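Local structure of aminotransferase (Neisseria meningitidis Z2491, 3JTX) at residues A[95-106]-A[267-278]. The protein probably transfers amino groups between amino acids and keto acids, using a pyridoxal phosphate cofactor bound to a lysine as a Schiff base. Numbering follows the deposited sequence.
Sequences LPVLGSREALFS and FLLYRTYHGSAM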
# COMPACT_ATOMS: atom_id res chain seq x y z
N LEU A 95 10.40 4.93 9.60
CA LEU A 95 10.04 4.63 8.19
C LEU A 95 8.81 5.44 7.80
O LEU A 95 7.83 5.48 8.55
CB LEU A 95 9.73 3.14 7.97
CG LEU A 95 10.87 2.14 8.08
CD1 LEU A 95 10.35 0.67 7.90
CD2 LEU A 95 12.02 2.50 7.08
N PRO A 96 8.84 6.06 6.62
CA PRO A 96 7.58 6.63 6.14
C PRO A 96 6.58 5.54 5.73
O PRO A 96 6.97 4.46 5.24
CB PRO A 96 8.00 7.47 4.94
CG PRO A 96 9.28 6.87 4.47
CD PRO A 96 9.92 6.16 5.61
N VAL A 97 5.29 5.84 5.88
CA VAL A 97 4.24 4.89 5.50
C VAL A 97 3.12 5.61 4.74
O VAL A 97 2.94 6.81 4.88
CB VAL A 97 3.66 4.18 6.74
CG1 VAL A 97 4.75 3.35 7.45
CG2 VAL A 97 3.02 5.19 7.71
N LEU A 98 2.37 4.86 3.93
CA LEU A 98 1.37 5.45 3.03
C LEU A 98 0.02 5.53 3.74
O LEU A 98 -0.97 4.89 3.32
CB LEU A 98 1.28 4.64 1.73
CG LEU A 98 2.65 4.33 1.07
CD1 LEU A 98 2.47 3.63 -0.29
CD2 LEU A 98 3.50 5.62 0.91
N GLY A 99 0.00 6.29 4.83
CA GLY A 99 -1.10 6.28 5.79
C GLY A 99 -0.89 5.22 6.83
O GLY A 99 -0.25 4.18 6.56
N SER A 100 -1.40 5.45 8.05
CA SER A 100 -1.21 4.47 9.12
C SER A 100 -1.97 3.16 8.84
O SER A 100 -1.56 2.11 9.33
CB SER A 100 -1.60 5.04 10.49
OG SER A 100 -2.99 5.30 10.59
N ARG A 101 -3.06 3.21 8.07
CA ARG A 101 -3.83 1.97 7.82
C ARG A 101 -2.97 0.84 7.24
O ARG A 101 -2.88 -0.24 7.83
CB ARG A 101 -5.02 2.24 6.89
CG ARG A 101 -5.81 0.96 6.54
CD ARG A 101 -7.13 1.28 5.84
NE ARG A 101 -8.00 1.99 6.76
CZ ARG A 101 -9.21 1.61 7.15
NH1 ARG A 101 -9.80 0.52 6.64
NH2 ARG A 101 -9.85 2.35 8.05
N GLU A 102 -2.32 1.09 6.09
CA GLU A 102 -1.50 0.05 5.46
C GLU A 102 -0.37 -0.40 6.39
O GLU A 102 -0.00 -1.57 6.40
CB GLU A 102 -0.96 0.50 4.08
CG GLU A 102 0.04 1.64 4.11
CD GLU A 102 1.52 1.22 4.22
OE1 GLU A 102 1.82 0.03 4.44
OE2 GLU A 102 2.40 2.10 4.10
N ALA A 103 0.16 0.54 7.16
CA ALA A 103 1.27 0.32 8.06
C ALA A 103 0.88 -0.61 9.21
O ALA A 103 1.56 -1.58 9.48
CB ALA A 103 1.77 1.66 8.62
N LEU A 104 -0.26 -0.32 9.84
CA LEU A 104 -0.74 -1.14 10.95
C LEU A 104 -1.08 -2.54 10.44
O LEU A 104 -0.73 -3.55 11.07
CB LEU A 104 -1.99 -0.51 11.57
CG LEU A 104 -1.82 0.76 12.39
CD1 LEU A 104 -3.13 1.57 12.45
CD2 LEU A 104 -1.29 0.45 13.81
N PHE A 105 -1.77 -2.61 9.30
CA PHE A 105 -2.16 -3.89 8.72
C PHE A 105 -0.96 -4.76 8.38
O PHE A 105 -0.87 -5.92 8.80
CB PHE A 105 -3.03 -3.70 7.47
CG PHE A 105 -3.50 -5.00 6.87
CD1 PHE A 105 -4.67 -5.60 7.30
CD2 PHE A 105 -2.74 -5.65 5.90
CE1 PHE A 105 -5.10 -6.83 6.77
CE2 PHE A 105 -3.17 -6.89 5.35
CZ PHE A 105 -4.34 -7.47 5.81
N SER A 106 -0.02 -4.20 7.61
CA SER A 106 1.14 -4.97 7.20
C SER A 106 2.04 -5.35 8.38
O SER A 106 2.55 -6.48 8.42
CB SER A 106 1.95 -4.23 6.12
OG SER A 106 2.36 -2.96 6.56
N PHE A 267 10.85 -4.90 9.04
CA PHE A 267 9.66 -4.36 8.41
C PHE A 267 9.99 -3.77 7.02
O PHE A 267 9.23 -3.97 6.05
CB PHE A 267 9.03 -3.30 9.32
CG PHE A 267 7.60 -2.92 8.97
CD1 PHE A 267 6.74 -3.80 8.32
CD2 PHE A 267 7.11 -1.69 9.36
CE1 PHE A 267 5.43 -3.42 8.04
CE2 PHE A 267 5.80 -1.32 9.08
CZ PHE A 267 4.96 -2.20 8.43
N LEU A 268 11.10 -3.05 6.93
CA LEU A 268 11.52 -2.46 5.65
C LEU A 268 11.70 -3.54 4.56
O LEU A 268 11.29 -3.34 3.42
CB LEU A 268 12.81 -1.65 5.83
CG LEU A 268 13.43 -1.11 4.53
CD1 LEU A 268 12.45 -0.16 3.84
CD2 LEU A 268 14.80 -0.42 4.82
N LEU A 269 12.32 -4.66 4.91
CA LEU A 269 12.56 -5.74 3.95
C LEU A 269 11.22 -6.25 3.39
O LEU A 269 11.05 -6.40 2.19
CB LEU A 269 13.34 -6.89 4.59
CG LEU A 269 13.67 -8.09 3.68
CD1 LEU A 269 14.43 -7.66 2.39
CD2 LEU A 269 14.48 -9.14 4.48
N TYR A 270 10.28 -6.50 4.29
CA TYR A 270 8.95 -6.93 3.91
C TYR A 270 8.27 -5.89 3.01
O TYR A 270 7.62 -6.27 2.03
CB TYR A 270 8.10 -7.14 5.17
CG TYR A 270 6.67 -7.56 4.92
CD1 TYR A 270 6.32 -8.90 4.88
CD2 TYR A 270 5.67 -6.62 4.79
CE1 TYR A 270 4.99 -9.30 4.67
CE2 TYR A 270 4.36 -7.01 4.56
CZ TYR A 270 4.03 -8.35 4.52
OH TYR A 270 2.70 -8.73 4.30
N ARG A 271 8.43 -4.61 3.34
CA ARG A 271 7.77 -3.53 2.63
C ARG A 271 8.32 -3.32 1.23
O ARG A 271 7.62 -2.81 0.36
CB ARG A 271 7.81 -2.22 3.43
CG ARG A 271 6.96 -2.26 4.69
CD ARG A 271 7.19 -1.07 5.59
NE ARG A 271 6.67 0.14 4.97
CZ ARG A 271 5.39 0.45 4.88
NH1 ARG A 271 4.45 -0.33 5.39
NH2 ARG A 271 5.06 1.57 4.28
N THR A 272 9.56 -3.75 0.98
CA THR A 272 10.11 -3.69 -0.38
C THR A 272 9.33 -4.60 -1.31
O THR A 272 9.14 -4.26 -2.48
CB THR A 272 11.64 -3.95 -0.47
OG1 THR A 272 11.92 -5.34 -0.25
CG2 THR A 272 12.38 -3.08 0.53
N TYR A 273 8.82 -5.72 -0.79
CA TYR A 273 7.98 -6.61 -1.58
C TYR A 273 6.51 -6.19 -1.57
O TYR A 273 5.83 -6.28 -2.60
CB TYR A 273 8.13 -8.06 -1.10
CG TYR A 273 9.48 -8.65 -1.44
CD1 TYR A 273 9.70 -9.24 -2.66
CD2 TYR A 273 10.54 -8.58 -0.54
CE1 TYR A 273 10.93 -9.78 -3.01
CE2 TYR A 273 11.79 -9.12 -0.88
CZ TYR A 273 11.98 -9.71 -2.11
OH TYR A 273 13.20 -10.25 -2.44
N HIS A 274 6.05 -5.71 -0.41
CA HIS A 274 4.65 -5.31 -0.18
C HIS A 274 4.27 -4.07 -1.00
O HIS A 274 3.08 -3.83 -1.26
CB HIS A 274 4.50 -5.15 1.35
CG HIS A 274 3.30 -4.39 1.82
ND1 HIS A 274 3.38 -3.07 2.25
CD2 HIS A 274 2.03 -4.80 2.07
CE1 HIS A 274 2.19 -2.69 2.69
NE2 HIS A 274 1.36 -3.71 2.58
N GLY A 275 5.28 -3.31 -1.43
CA GLY A 275 5.10 -2.26 -2.46
C GLY A 275 4.57 -0.94 -1.91
O GLY A 275 3.69 -0.32 -2.52
N SER A 276 5.13 -0.51 -0.78
CA SER A 276 4.64 0.65 -0.03
C SER A 276 5.64 1.82 0.05
O SER A 276 5.71 2.52 1.04
CB SER A 276 4.15 0.20 1.35
OG SER A 276 5.04 -0.73 1.99
N ALA A 277 6.37 2.03 -1.04
CA ALA A 277 7.28 3.15 -1.21
C ALA A 277 6.48 4.41 -1.56
O ALA A 277 5.49 4.33 -2.30
CB ALA A 277 8.29 2.82 -2.33
N MSE A 278 6.89 5.55 -1.03
CA MSE A 278 6.12 6.80 -1.17
C MSE A 278 6.54 7.65 -2.37
O MSE A 278 7.71 8.04 -2.48
CB MSE A 278 6.26 7.64 0.09
CG MSE A 278 5.33 8.84 0.16
SE MSE A 278 5.53 9.84 1.81
CE MSE A 278 4.64 8.53 2.98
O HOH W 1 8.49 2.40 4.32
O HOH W 2 6.76 4.68 2.41
O HOH W 3 -0.92 -3.28 4.19
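Glu102 and Arg271 form a buried, two-pronged salt bridge, end-on because Arg271 NH1 and NH2 each take one carboxylate oxygen, with the two planes nearly coplanar, 20° apart. Arg271 NH2 meets the syn lone pair of Glu102 OE2 at 2.7 Å and almost straight, at 174°, whereas NH1 reaches OE1 at 2.8 Å with some tilt from both planes. The anti lone pair of Glu102 OE2 takes the backbone N of Leu98, so that oxygen has two donors and the carboxylate is tied to the turn before its own helix. The guanidinium is sandwiched: Val97 CG1 lies over one face, toward the rim, and Ser276 OG over the centre of the other. Both charges being buried, each would be expected to stabilise the ionised form of the other.

Helix 100-106 follows edge strand 95-97 of the seven-stranded sheet characteristic of fold type I pyridoxal-phosphate enzymes. Its first turn faces the cofactor: the backbone N atoms of Ser100 and Arg101 bind the phosphate of the modified lysine at position 245. Arg101 also bonds Thr272 of the second subunit, placing the contact at the dimer interface.

Ser106 is a knob among Phe267, Tyr270, Arg271 and His274. Its CB lies over the His274 ring face, 3.9 Å from the centroid, a CH-pi contact. With chi1 at 57°, OG sits between backbone N and carbonyl carbon, from where it bonds Glu102 O while resting at the Phe267 ring edge.

Apolar contacts flank this polar core. Leu95 CD1 packs on Leu268 CB at 4.0 Å, and Leu98 CD2 lies 3.5 Å from CB of selenomethionine Met278, these side chains running past each other in opposite directions.

Water links Arg271 NE to Pro96 O; another joins Pro96 O to Ser276 O, and a third Glu102 O to His274 NE2.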